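Local coordinates for protein aldehyde dehydrogenase (Anabaena variabilis, PDB 4H7N) that probably oxidises aldehydes to carboxylic acids with NAD+ as electron acceptor, at residues 74-80 against 137-141; 305-311 against 344-348; 52-56 against 148-154. All blocks are in the same frame, centred on the assembly; numbering follows the deposited sequence.

Contacts 1 and 3 knit the amino-terminal helices 48-64, 67-78 and 82-106 to the short helices 139-144 and 147-153, which form the connection between strand 118-134 and its parallel neighbour 156-161 in the eight-stranded sheet. Their centres lie about 24 Å apart, and along the chain contact 1 is nested inside the loop that contact 3 closes. Contact 2 comes later, where a loop and a two-stranded hairpin meet beside the seven-stranded sheet. Its centre is about 13 Å from that of contact 1, which it touches where T78 and G79 pack on P307 and I309. The centres of contacts 2 and 3 are about 35 Å apart; contact 1 is linked to contact 3 through consecutive helices, without touching it.

Contact 1 (74-80 against 137-141); sequences LVNDTGR and NFPLT
A chi1 of -168° turns CG of L74 away from its own backbone N and lays the isobutyl group on P139 and L140, while T78, with chi1 at 63°, folds OG1 back to its helix and leaves CG2 for the proline. L74 CD1 meets P139 CG at 3.5 Å, and the second branch crosses L140 at about a right angle, with CD2 3.9 Å from L140 CB. T78 CG2 bears on the same ring, 3.8 Å from both P139 CD and P139 CG. The rotation of T78 is fixed by the 2.8 Å bond from OG1 to L74 O. That carbonyl also accepts T78 N, which arrives from the opposite face of its plane.

The segment N137-F138-P139 carries the Asn-Phe-Pro sequence familiar from aldehyde dehydrogenases, whose asparagine lies at the active site in relatives. Here the N137 side chain is about 10 Å from that of E232, the predicted active-site residue, and ND2 is held by Q264 O.

Beyond the last turn of helix 67-78, G79 takes a positive phi and R80 doubles back, its chain bent at chi2. One face of its guanidinium lies on T78 CG2, which stands 3.5 Å above the plane, over the centre. NH1 comes obliquely to the phenyl ring of F138, 3.8 Å from CD1, with the two planes 43° apart. N261 bridges the segments by accepting from R80 NH1 and donating to N137 O. The carboxylate of E87 makes a second bridge, forming a salt bridge with R80 NH2 through OE1 and receiving T141 N on OE2.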
ATOM      1  N   LEU A  74      30.450   2.437 -13.930  1.00 26.30           N
ATOM      2  CA  LEU A  74      29.120   2.564 -14.536  1.00 27.35           C
ATOM      3  C   LEU A  74      29.226   2.612 -16.084  1.00 25.81           C
ATOM      4  O   LEU A  74      28.393   2.058 -16.788  1.00 27.66           O
ATOM      5  CB  LEU A  74      28.384   3.731 -13.889  1.00 25.99           C
ATOM      6  CG  LEU A  74      26.903   3.862 -14.166  1.00 29.42           C
ATOM      7  CD1 LEU A  74      26.121   2.619 -13.759  1.00 27.65           C
ATOM      8  CD2 LEU A  74      26.388   5.085 -13.399  1.00 29.96           C
ATOM      9  N   VAL A  75      30.262   3.222 -16.622  1.00 26.18           N
ATOM     10  CA  VAL A  75      30.563   3.087 -18.071  1.00 26.58           C
ATOM     11  C   VAL A  75      30.728   1.579 -18.437  1.00 27.69           C
ATOM     12  O   VAL A  75      30.192   1.103 -19.427  1.00 26.06           O
ATOM     13  CB  VAL A  75      31.845   3.821 -18.460  1.00 28.19           C
ATOM     14  CG1 VAL A  75      32.372   3.392 -19.826  1.00 28.69           C
ATOM     15  CG2 VAL A  75      31.639   5.314 -18.433  1.00 29.30           C
ATOM     16  N   ASN A  76      31.500   0.863 -17.637  1.00 28.47           N
ATOM     17  CA  ASN A  76      31.712  -0.560 -17.855  1.00 30.70           C
ATOM     18  C   ASN A  76      30.367  -1.314 -17.827  1.00 28.37           C
ATOM     19  O   ASN A  76      30.145  -2.205 -18.671  1.00 27.78           O
ATOM     20  CB  ASN A  76      32.666  -1.093 -16.780  1.00 35.62           C
ATOM     21  CG  ASN A  76      33.365  -2.404 -17.144  1.00 42.39           C
ATOM     22  OD1 ASN A  76      34.412  -2.737 -16.535  1.00 48.49           O
ATOM     23  ND2 ASN A  76      32.801  -3.183 -18.080  1.00 42.77           N
ATOM     24  N   ASP A  77      29.492  -0.981 -16.876  1.00 24.68           N
ATOM     25  CA  ASP A  77      28.185  -1.662 -16.769  1.00 24.62           C
ATOM     26  C   ASP A  77      27.274  -1.376 -17.958  1.00 23.43           C
ATOM     27  O   ASP A  77      26.516  -2.228 -18.374  1.00 24.02           O
ATOM     28  CB  ASP A  77      27.401  -1.241 -15.504  1.00 25.52           C
ATOM     29  CG  ASP A  77      27.802  -1.983 -14.217  1.00 28.47           C
ATOM     30  OD1 ASP A  77      28.130  -3.207 -14.229  1.00 28.39           O
ATOM     31  OD2 ASP A  77      27.698  -1.348 -13.123  1.00 30.48           O
ATOM     32  N   THR A  78      27.281  -0.133 -18.439  1.00 23.46           N
ATOM     33  CA  THR A  78      26.261   0.368 -19.379  1.00 24.03           C
ATOM     34  C   THR A  78      26.732   0.601 -20.775  1.00 23.90           C
ATOM     35  O   THR A  78      25.931   0.687 -21.697  1.00 23.87           O
ATOM     36  CB  THR A  78      25.642   1.694 -18.905  1.00 24.37           C
ATOM     37  OG1 THR A  78      26.624   2.752 -18.825  1.00 24.13           O
ATOM     38  CG2 THR A  78      24.963   1.522 -17.513  1.00 26.38           C
ATOM     39  N   GLY A  79      28.045   0.706 -20.948  1.00 24.61           N
ATOM     40  CA  GLY A  79      28.598   0.973 -22.258  1.00 25.33           C
ATOM     41  C   GLY A  79      28.509   2.399 -22.774  1.00 26.60           C
ATOM     42  O   GLY A  79      28.744   2.652 -23.960  1.00 25.09           O
ATOM     43  N   ARG A  80      28.088   3.334 -21.922  1.00 28.10           N
ATOM     44  CA  ARG A  80      27.931   4.700 -22.350  1.00 29.06           C
ATOM     45  C   ARG A  80      28.414   5.678 -21.300  1.00 28.00           C
ATOM     46  O   ARG A  80      28.430   5.357 -20.103  1.00 26.48           O
ATOM     47  CB  ARG A  80      26.461   5.013 -22.786  1.00 29.73           C
ATOM     48  CG  ARG A  80      25.317   4.433 -21.949  1.00 28.06           C
ATOM     49  CD  ARG A  80      25.213   4.987 -20.548  1.00 28.46           C
ATOM     50  NE  ARG A  80      23.956   4.555 -19.917  1.00 26.65           N
ATOM     51  CZ  ARG A  80      23.662   4.624 -18.627  1.00 26.23           C
ATOM     52  NH1 ARG A  80      22.448   4.240 -18.229  1.00 25.69           N
ATOM     53  NH2 ARG A  80      24.526   5.094 -17.715  1.00 26.10           N
ATOM     54  N   ASN A 137      19.079  -1.287 -16.338  1.00 23.42           N
ATOM     55  CA  ASN A 137      19.073  -0.228 -17.350  1.00 24.20           C
ATOM     56  C   ASN A 137      19.557   1.177 -16.910  1.00 25.20           C
ATOM     57  O   ASN A 137      20.228   1.889 -17.689  1.00 25.68           O
ATOM     58  CB  ASN A 137      17.738  -0.149 -18.037  1.00 24.26           C
ATOM     59  CG  ASN A 137      16.643   0.210 -17.078  1.00 26.54           C
ATOM     60  OD1 ASN A 137      16.433  -0.484 -16.086  1.00 27.98           O
ATOM     61  ND2 ASN A 137      15.983   1.310 -17.322  1.00 28.56           N
ATOM     62  N   PHE A 138      19.306   1.507 -15.649  1.00 25.06           N
ATOM     63  CA  PHE A 138      19.900   2.647 -14.975  1.00 26.28           C
ATOM     64  C   PHE A 138      20.342   2.092 -13.636  1.00 25.87           C
ATOM     65  O   PHE A 138      19.669   2.223 -12.615  1.00 26.59           O
ATOM     66  CB  PHE A 138      18.912   3.803 -14.777  1.00 27.43           C
ATOM     67  CG  PHE A 138      18.429   4.461 -16.054  1.00 26.69           C
ATOM     68  CD1 PHE A 138      19.193   5.409 -16.696  1.00 27.44           C
ATOM     69  CD2 PHE A 138      17.127   4.225 -16.533  1.00 27.57           C
ATOM     70  CE1 PHE A 138      18.735   6.042 -17.833  1.00 26.67           C
ATOM     71  CE2 PHE A 138      16.664   4.877 -17.668  1.00 27.83           C
ATOM     72  CZ  PHE A 138      17.483   5.780 -18.318  1.00 26.33           C
ATOM     73  N   PRO A 139      21.438   1.394 -13.644  1.00 26.03           N
ATOM     74  CA  PRO A 139      21.765   0.583 -12.487  1.00 26.05           C
ATOM     75  C   PRO A 139      21.939   1.405 -11.212  1.00 25.28           C
ATOM     76  O   PRO A 139      21.472   0.977 -10.158  1.00 24.29           O
ATOM     77  CB  PRO A 139      23.076  -0.091 -12.856  1.00 26.50           C
ATOM     78  CG  PRO A 139      23.422   0.362 -14.186  1.00 27.96           C
ATOM     79  CD  PRO A 139      22.454   1.369 -14.695  1.00 26.81           C
ATOM     80  N   LEU A 140      22.582   2.572 -11.313  1.00 24.16           N
ATOM     81  CA  LEU A 140      22.828   3.379 -10.143  1.00 25.00           C
ATOM     82  C   LEU A 140      21.554   4.017  -9.670  1.00 24.10           C
ATOM     83  O   LEU A 140      21.125   3.799  -8.518  1.00 24.23           O
ATOM     84  CB  LEU A 140      23.908   4.436 -10.399  1.00 25.76           C
ATOM     85  CG  LEU A 140      24.109   5.408  -9.260  1.00 28.11           C
ATOM     86  CD1 LEU A 140      24.691   4.699  -8.050  1.00 27.04           C
ATOM     87  CD2 LEU A 140      24.990   6.591  -9.679  1.00 28.49           C
ATOM     88  N   THR A 141      20.876   4.749 -10.535  1.00 25.48           N
ATOM     89  CA  THR A 141      19.740   5.530 -10.028  1.00 24.83           C
ATOM     90  C   THR A 141      18.620   4.619  -9.552  1.00 25.87           C
ATOM     91  O   THR A 141      17.979   4.923  -8.533  1.00 24.04           O
ATOM     92  CB  THR A 141      19.208   6.561 -11.020  1.00 29.13           C
ATOM     93  OG1 THR A 141      19.082   5.943 -12.271  1.00 30.69           O
ATOM     94  CG2 THR A 141      20.206   7.744 -11.219  1.00 31.21           C
TER

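Contact 2 (305-311 against 344-348); sequences IGPIIAE and WWCRP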
ATOM      1  N   ILE A 305      24.325   7.120 -28.490  1.00 36.40           N
ATOM      2  CA  ILE A 305      23.516   5.874 -28.354  1.00 34.25           C
ATOM      3  C   ILE A 305      24.419   4.715 -27.987  1.00 31.63           C
ATOM      4  O   ILE A 305      25.256   4.259 -28.820  1.00 29.50           O
ATOM      5  CB  ILE A 305      22.754   5.562 -29.649  1.00 33.13           C
ATOM      6  CG1 ILE A 305      21.974   6.804 -30.089  1.00 33.80           C
ATOM      7  CG2 ILE A 305      21.864   4.331 -29.477  1.00 32.92           C
ATOM      8  CD1 ILE A 305      21.032   7.327 -29.020  1.00 35.70           C
ATOM      9  N   GLY A 306      24.274   4.264 -26.744  1.00 28.39           N
ATOM     10  CA  GLY A 306      25.011   3.090 -26.266  1.00 29.20           C
ATOM     11  C   GLY A 306      24.466   1.759 -26.781  1.00 27.64           C
ATOM     12  O   GLY A 306      23.443   1.720 -27.449  1.00 28.25           O
ATOM     13  N   PRO A 307      25.120   0.670 -26.409  1.00 27.71           N
ATOM     14  CA  PRO A 307      24.695  -0.637 -26.806  1.00 28.15           C
ATOM     15  C   PRO A 307      23.469  -1.106 -26.057  1.00 27.92           C
ATOM     16  O   PRO A 307      23.152  -0.587 -24.975  1.00 25.99           O
ATOM     17  CB  PRO A 307      25.886  -1.514 -26.433  1.00 28.57           C
ATOM     18  CG  PRO A 307      26.502  -0.840 -25.267  1.00 29.46           C
ATOM     19  CD  PRO A 307      26.302   0.620 -25.524  1.00 29.28           C
ATOM     20  N   ILE A 308      22.846  -2.146 -26.586  1.00 26.63           N
ATOM     21  CA  ILE A 308      21.834  -2.861 -25.843  1.00 26.40           C
ATOM     22  C   ILE A 308      22.561  -3.653 -24.789  1.00 28.29           C
ATOM     23  O   ILE A 308      23.373  -4.496 -25.117  1.00 27.44           O
ATOM     24  CB  ILE A 308      21.076  -3.789 -26.762  1.00 29.08           C
ATOM     25  CG1 ILE A 308      20.426  -2.948 -27.866  1.00 29.80           C
ATOM     26  CG2 ILE A 308      20.053  -4.600 -25.990  1.00 28.72           C
ATOM     27  CD1 ILE A 308      20.138  -3.765 -29.093  1.00 34.87           C
ATOM     28  N   ILE A 309      22.252  -3.380 -23.521  1.00 27.21           N
ATOM     29  CA  ILE A 309      23.049  -3.841 -22.400  1.00 28.00           C
ATOM     30  C   ILE A 309      22.899  -5.337 -22.170  1.00 29.62           C
ATOM     31  O   ILE A 309      23.863  -6.039 -21.946  1.00 32.08           O
ATOM     32  CB  ILE A 309      22.651  -3.050 -21.145  1.00 26.21           C
ATOM     33  CG1 ILE A 309      23.142  -1.619 -21.263  1.00 26.42           C
ATOM     34  CG2 ILE A 309      23.218  -3.683 -19.895  1.00 27.61           C
ATOM     35  CD1 ILE A 309      22.547  -0.731 -20.206  1.00 25.76           C
ATOM     36  N   ALA A 310      21.676  -5.830 -22.241  1.00 29.91           N
ATOM     37  CA  ALA A 310      21.432  -7.248 -21.967  1.00 29.56           C
ATOM     38  C   ALA A 310      21.232  -8.009 -23.259  1.00 30.41           C
ATOM     39  O   ALA A 310      20.451  -7.580 -24.105  1.00 29.37           O
ATOM     40  CB  ALA A 310      20.222  -7.389 -21.049  1.00 28.60           C
ATOM     41  N   GLU A 311      21.899  -9.151 -23.428  1.00 31.69           N
ATOM     42  CA  GLU A 311      21.687  -9.950 -24.652  1.00 33.31           C
ATOM     43  C   GLU A 311      20.248 -10.369 -24.880  1.00 33.48           C
ATOM     44  O   GLU A 311      19.790 -10.408 -26.028  1.00 33.17           O
ATOM     45  CB  GLU A 311      22.482 -11.262 -24.662  1.00 35.93           C
ATOM     46  CG  GLU A 311      23.893 -11.104 -25.087  1.00 40.95           C
ATOM     47  CD  GLU A 311      24.442 -12.364 -25.746  1.00 40.68           C
ATOM     48  OE1 GLU A 311      24.549 -13.361 -25.056  1.00 41.92           O
ATOM     49  OE2 GLU A 311      24.739 -12.323 -26.952  1.00 42.24           O
ATOM     50  N   TRP A 344      26.016  -5.800 -28.852  1.00 31.39           N
ATOM     51  CA  TRP A 344      24.790  -5.682 -29.639  1.00 31.35           C
ATOM     52  C   TRP A 344      24.347  -4.218 -29.648  1.00 29.82           C
ATOM     53  O   TRP A 344      24.368  -3.538 -28.617  1.00 29.11           O
ATOM     54  CB  TRP A 344      23.644  -6.512 -29.036  1.00 31.23           C
ATOM     55  CG  TRP A 344      23.770  -7.998 -29.208  1.00 34.46           C
ATOM     56  CD1 TRP A 344      23.950  -8.922 -28.219  1.00 34.99           C
ATOM     57  CD2 TRP A 344      23.707  -8.732 -30.439  1.00 36.97           C
ATOM     58  NE1 TRP A 344      24.021 -10.177 -28.758  1.00 37.18           N
ATOM     59  CE2 TRP A 344      23.875 -10.095 -30.117  1.00 36.99           C
ATOM     60  CE3 TRP A 344      23.533  -8.364 -31.786  1.00 37.70           C
ATOM     61  CZ2 TRP A 344      23.866 -11.109 -31.086  1.00 38.93           C
ATOM     62  CZ3 TRP A 344      23.535  -9.348 -32.752  1.00 40.48           C
ATOM     63  CH2 TRP A 344      23.700 -10.722 -32.396  1.00 41.36           C
ATOM     64  N   TRP A 345      23.867  -3.792 -30.803  1.00 29.69           N
ATOM     65  CA  TRP A 345      23.493  -2.422 -31.077  1.00 31.10           C
ATOM     66  C   TRP A 345      22.238  -2.340 -31.942  1.00 31.58           C
ATOM     67  O   TRP A 345      21.934  -3.250 -32.726  1.00 32.53           O
ATOM     68  CB  TRP A 345      24.624  -1.705 -31.813  1.00 30.87           C
ATOM     69  CG  TRP A 345      25.938  -1.816 -31.152  1.00 31.59           C
ATOM     70  CD1 TRP A 345      26.804  -2.864 -31.223  1.00 33.39           C
ATOM     71  CD2 TRP A 345      26.566  -0.830 -30.337  1.00 32.43           C
ATOM     72  NE1 TRP A 345      27.932  -2.606 -30.482  1.00 32.64           N
ATOM     73  CE2 TRP A 345      27.817  -1.360 -29.934  1.00 32.26           C
ATOM     74  CE3 TRP A 345      26.207   0.453 -29.917  1.00 31.19           C
ATOM     75  CZ2 TRP A 345      28.691  -0.667 -29.132  1.00 31.98           C
ATOM     76  CZ3 TRP A 345      27.096   1.155 -29.131  1.00 31.91           C
ATOM     77  CH2 TRP A 345      28.325   0.583 -28.740  1.00 32.02           C
ATOM     78  N   CYS A 346      21.500  -1.253 -31.757  1.00 32.90           N
ATOM     79  CA  CYS A 346      20.378  -0.890 -32.629  1.00 31.31           C
ATOM     80  C   CYS A 346      20.337   0.622 -32.717  1.00 30.60           C
ATOM     81  O   CYS A 346      20.374   1.330 -31.692  1.00 29.91           O
ATOM     82  CB  CYS A 346      19.042  -1.382 -32.072  1.00 31.22           C
ATOM     83  SG  CYS A 346      17.663  -1.211 -33.274  1.00 34.76           S
ATOM     84  N   ARG A 347      20.198   1.109 -33.926  1.00 30.26           N
ATOM     85  CA  ARG A 347      20.058   2.538 -34.124  1.00 33.70           C
ATOM     86  C   ARG A 347      18.609   2.967 -33.948  1.00 32.03           C
ATOM     87  O   ARG A 347      17.687   2.162 -34.085  1.00 32.55           O
ATOM     88  CB  ARG A 347      20.523   2.963 -35.518  1.00 36.09           C
ATOM     89  CG  ARG A 347      22.007   2.841 -35.749  1.00 41.59           C
ATOM     90  CD  ARG A 347      22.364   3.229 -37.179  1.00 46.95           C
ATOM     91  NE  ARG A 347      23.777   3.589 -37.212  1.00 54.06           N
ATOM     92  CZ  ARG A 347      24.783   2.741 -37.388  1.00 54.45           C
ATOM     93  NH1 ARG A 347      24.563   1.440 -37.597  1.00 57.39           N
ATOM     94  NH2 ARG A 347      26.026   3.206 -37.363  1.00 58.38           N
ATOM     95  N   PRO A 348      18.409   4.249 -33.656  1.00 31.90           N
ATOM     96  CA  PRO A 348      17.068   4.845 -33.671  1.00 30.90           C
ATOM     97  C   PRO A 348      16.299   4.438 -34.924  1.00 31.10           C
ATOM     98  O   PRO A 348      16.808   4.532 -36.026  1.00 30.79           O
ATOM     99  CB  PRO A 348      17.367   6.347 -33.666  1.00 31.93           C
ATOM    100  CG  PRO A 348      18.653   6.453 -32.914  1.00 31.60           C
ATOM    101  CD  PRO A 348      19.451   5.265 -33.391  1.00 32.27           C
TER
HETATM  102  O   HOH W   1      22.590   0.757 -29.910  1.00 27.16           O
HETATM  103  O   HOH W   2      25.584  -5.736 -25.905  1.00 26.96           O
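The loop 305-311 and the segment 344-348 run roughly counter to each other, 139° apart end to end, and one direct backbone bond joins them, from I308 N to W344 O at 2.9 Å. Two waters extend this link. One donates to G306 O and accepts from C346 N, and the other donates to I308 O and accepts from W344 N. The loop thereby lines the edge of strand 343-345, in the small antiparallel hairpin 338-345, with an irregular, partly water-mediated pairing, at the point where it leads into helix 311-326.

Both tryptophans make use of this approach, in different ways. The indole of W344 reaches along to E311, in the first turn of that helix, and presents NE1 in its ring plane to OE2 of the carboxylate. This bond is 2.9 Å long and close to straight (164°). It uses the anti lone pair of OE2, and the two flat groups are nearly coplanar; R11 of strand 8-11 packs beside both side chains.

W345 starts out directed away from the loop, but with CG beside the backbone N (chi1 -52°) the indole comes back and lies alongside P307, one face against its ring. P307 CB stands 3.7 Å above the centroid of the six-membered ring, practically on its normal, in a CH-pi contact. L340 O accepts W345 NE1 and so ties the indole to the hairpin. I308 packs on the strand, its CB near W344 CB and its CD1 4.0 Å from C346 CB, and is backed by A314 and I317 of helix 311-326. At the rim of the W345 ring, I305 O lies in the ring plane, 3.6 Å from CZ3.

Contact 3 (52-56 against 148-154); sequences RITTL and IPALLAG. With GOL (glycerol), chain E.
The guanidinium of R52 lies with one face over the end of helix 147-153, where G154 CA sits 3.5 Å from its plane, toward the rim, and A153 O lies on that same face. At its edges are L152 O and the O1 hydroxyl of a glycerol, probably from the crystallisation liquor. The side-on grip on L152 O employs two nitrogens: NE at 2.9 Å and NH2 at 3.0 Å. L152 O lies close to the guanidinium plane (9° out of it), and both nitrogens reach the carbonyl from the same face of its own plane. NE stands well above that plane, off the lone pairs, whereas NH2 is only moderately tilted. A bend at chi3 (-64°) brings the group round to this position after CG has left alongside the backbone N.

G154 closes the helix in a Schellman motif, with positive phi and its N bonded back to L151 O; L152 O, a carbonyl of the last turn, is taken by R52. The positive charge at this carbonyl end of the helix is probably favourable. NH1 and NH2 also donate to glycerol O1, the latter weakly, and glycerol O2 donates to A153 O. R52 NH1 also donates to W44 O of helix 27-46, a protein partner that helps fix the rotation of the group.

Further along, the contact is apolar. The side chains of L152 and I53 cross at about a right angle, L152 CD2 3.8 Å from I53 CG1, and L56 slides past I148 in the opposite direction, L56 CD1 4.0 Å from I148 CD1.

The axes of the short helical segments 52-56 and 148-153 are 10.1 Å apart at closest and run 139° to one another. Helix 82-106 closes the group through W98, C99, P103 and L106, helix 27-46 adds W44 against L56, and L151 rests on V157 of strand 156-161, which follows helix 147-153 in the beta-alpha-beta crossover from strand 118-134.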
ATOM      1  N   ARG A  52      21.128  10.907  10.677  1.00 31.29           N
ATOM      2  CA  ARG A  52      21.138  10.087   9.466  1.00 29.24           C
ATOM      3  C   ARG A  52      21.505  10.921   8.262  1.00 29.57           C
ATOM      4  O   ARG A  52      22.256  10.441   7.401  1.00 30.22           O
ATOM      5  CB  ARG A  52      19.829   9.307   9.227  1.00 27.38           C
ATOM      6  CG  ARG A  52      19.615   8.257  10.291  1.00 28.04           C
ATOM      7  CD  ARG A  52      18.439   7.348  10.050  1.00 27.77           C
ATOM      8  NE  ARG A  52      17.125   8.021  10.057  1.00 26.19           N
ATOM      9  CZ  ARG A  52      16.343   8.190  11.114  1.00 27.19           C
ATOM     10  NH1 ARG A  52      16.690   7.746  12.306  1.00 26.72           N
ATOM     11  NH2 ARG A  52      15.162   8.784  10.950  1.00 26.40           N
ATOM     12  N   ILE A  53      20.991  12.150   8.213  1.00 29.52           N
ATOM     13  CA  ILE A  53      21.362  13.148   7.196  1.00 29.48           C
ATOM     14  C   ILE A  53      22.852  13.398   7.234  1.00 30.73           C
ATOM     15  O   ILE A  53      23.502  13.361   6.199  1.00 29.87           O
ATOM     16  CB  ILE A  53      20.567  14.470   7.354  1.00 31.03           C
ATOM     17  CG1 ILE A  53      19.089  14.220   7.043  1.00 30.21           C
ATOM     18  CG2 ILE A  53      21.069  15.549   6.384  1.00 32.19           C
ATOM     19  CD1 ILE A  53      18.160  15.361   7.454  1.00 31.82           C
ATOM     20  N   THR A  54      23.419  13.652   8.401  1.00 32.73           N
ATOM     21  CA  THR A  54      24.874  13.895   8.452  1.00 34.38           C
ATOM     22  C   THR A  54      25.647  12.738   7.807  1.00 34.16           C
ATOM     23  O   THR A  54      26.537  12.943   7.016  1.00 33.72           O
ATOM     24  CB  THR A  54      25.313  14.138   9.894  1.00 36.09           C
ATOM     25  OG1 THR A  54      24.664  15.324  10.338  1.00 37.07           O
ATOM     26  CG2 THR A  54      26.857  14.304  10.041  1.00 39.30           C
ATOM     27  N   THR A  55      25.254  11.521   8.154  1.00 33.76           N
ATOM     28  CA  THR A  55      25.879  10.322   7.670  1.00 34.07           C
ATOM     29  C   THR A  55      25.756  10.181   6.160  1.00 32.78           C
ATOM     30  O   THR A  55      26.724   9.892   5.501  1.00 33.28           O
ATOM     31  CB  THR A  55      25.216   9.110   8.361  1.00 33.65           C
ATOM     32  OG1 THR A  55      25.442   9.202   9.760  1.00 33.75           O
ATOM     33  CG2 THR A  55      25.789   7.845   7.920  1.00 34.96           C
ATOM     34  N   LEU A  56      24.565  10.403   5.608  1.00 31.29           N
ATOM     35  CA  LEU A  56      24.368  10.304   4.167  1.00 30.60           C
ATOM     36  C   LEU A  56      25.224  11.347   3.458  1.00 30.01           C
ATOM     37  O   LEU A  56      25.830  11.065   2.412  1.00 27.43           O
ATOM     38  CB  LEU A  56      22.873  10.480   3.792  1.00 31.20           C
ATOM     39  CG  LEU A  56      22.049   9.200   3.673  1.00 35.30           C
ATOM     40  CD1 LEU A  56      22.562   8.280   2.585  1.00 38.53           C
ATOM     41  CD2 LEU A  56      22.029   8.370   4.922  1.00 37.23           C
ATOM     42  N   ILE A 148      17.471   5.396  -0.728  1.00 22.09           N
ATOM     43  CA  ILE A 148      17.826   6.636  -0.024  1.00 22.51           C
ATOM     44  C   ILE A 148      16.701   7.093   0.912  1.00 20.98           C
ATOM     45  O   ILE A 148      16.967   7.345   2.046  1.00 22.06           O
ATOM     46  CB  ILE A 148      18.242   7.766  -0.988  1.00 22.05           C
ATOM     47  CG1 ILE A 148      19.540   7.410  -1.719  1.00 23.33           C
ATOM     48  CG2 ILE A 148      18.315   9.103  -0.236  1.00 24.11           C
ATOM     49  CD1 ILE A 148      20.755   7.246  -0.828  1.00 26.34           C
ATOM     50  N   PRO A 149      15.446   7.226   0.430  1.00 20.52           N
ATOM     51  CA  PRO A 149      14.424   7.622   1.409  1.00 20.43           C
ATOM     52  C   PRO A 149      14.199   6.576   2.490  1.00 20.87           C
ATOM     53  O   PRO A 149      13.984   6.916   3.651  1.00 23.70           O
ATOM     54  CB  PRO A 149      13.156   7.844   0.543  1.00 20.71           C
ATOM     55  CG  PRO A 149      13.437   7.234  -0.813  1.00 19.66           C
ATOM     56  CD  PRO A 149      14.938   7.240  -0.946  1.00 19.92           C
ATOM     57  N   ALA A 150      14.301   5.299   2.156  1.00 19.96           N
ATOM     58  CA  ALA A 150      14.165   4.294   3.193  1.00 20.15           C
ATOM     59  C   ALA A 150      15.242   4.450   4.282  1.00 21.19           C
ATOM     60  O   ALA A 150      14.936   4.333   5.470  1.00 19.79           O
ATOM     61  CB  ALA A 150      14.234   2.920   2.592  1.00 19.40           C
ATOM     62  N   LEU A 151      16.501   4.730   3.886  1.00 21.36           N
ATOM     63  CA  LEU A 151      17.532   4.921   4.872  1.00 22.35           C
ATOM     64  C   LEU A 151      17.232   6.117   5.764  1.00 22.98           C
ATOM     65  O   LEU A 151      17.423   6.029   6.961  1.00 24.21           O
ATOM     66  CB  LEU A 151      18.923   5.124   4.243  1.00 22.55           C
ATOM     67  CG  LEU A 151      19.501   3.827   3.657  1.00 22.24           C
ATOM     68  CD1 LEU A 151      20.669   4.163   2.745  1.00 23.63           C
ATOM     69  CD2 LEU A 151      19.997   2.894   4.730  1.00 23.22           C
ATOM     70  N   LEU A 152      16.778   7.212   5.187  1.00 23.61           N
ATOM     71  CA  LEU A 152      16.507   8.404   5.961  1.00 24.65           C
ATOM     72  C   LEU A 152      15.340   8.219   6.909  1.00 24.70           C
ATOM     73  O   LEU A 152      15.261   8.873   7.957  1.00 25.49           O
ATOM     74  CB  LEU A 152      16.296   9.597   5.025  1.00 25.91           C
ATOM     75  CG  LEU A 152      17.633  10.070   4.412  1.00 27.52           C
ATOM     76  CD1 LEU A 152      17.466  10.965   3.189  1.00 28.62           C
ATOM     77  CD2 LEU A 152      18.497  10.792   5.435  1.00 29.49           C
ATOM     78  N   ALA A 153      14.429   7.341   6.539  1.00 24.20           N
ATOM     79  CA  ALA A 153      13.301   6.986   7.378  1.00 25.20           C
ATOM     80  C   ALA A 153      13.756   6.255   8.632  1.00 26.54           C
ATOM     81  O   ALA A 153      12.998   6.177   9.600  1.00 27.45           O
ATOM     82  CB  ALA A 153      12.309   6.100   6.636  1.00 24.31           C
ATOM     83  N   GLY A 154      14.974   5.730   8.617  1.00 24.55           N
ATOM     84  CA  GLY A 154      15.454   4.928   9.710  1.00 25.86           C
ATOM     85  C   GLY A 154      15.466   3.423   9.467  1.00 24.89           C
ATOM     86  O   GLY A 154      15.735   2.688  10.371  1.00 25.35           O
TER
HETATM   87  C1  GOL E 501      12.969   8.950  13.421  1.00 59.79           C
HETATM   88  O1  GOL E 501      14.333   8.840  13.795  1.00 47.59           O
HETATM   89  C2  GOL E 501      12.481   7.746  12.578  1.00 58.67           C
HETATM   90  O2  GOL E 501      13.290   6.560  12.668  1.00 52.20           O
HETATM   91  C3  GOL E 501      11.084   7.439  13.062  1.00 59.10           C
HETATM   92  O3  GOL E 501      10.287   8.615  12.905  1.00 59.04           O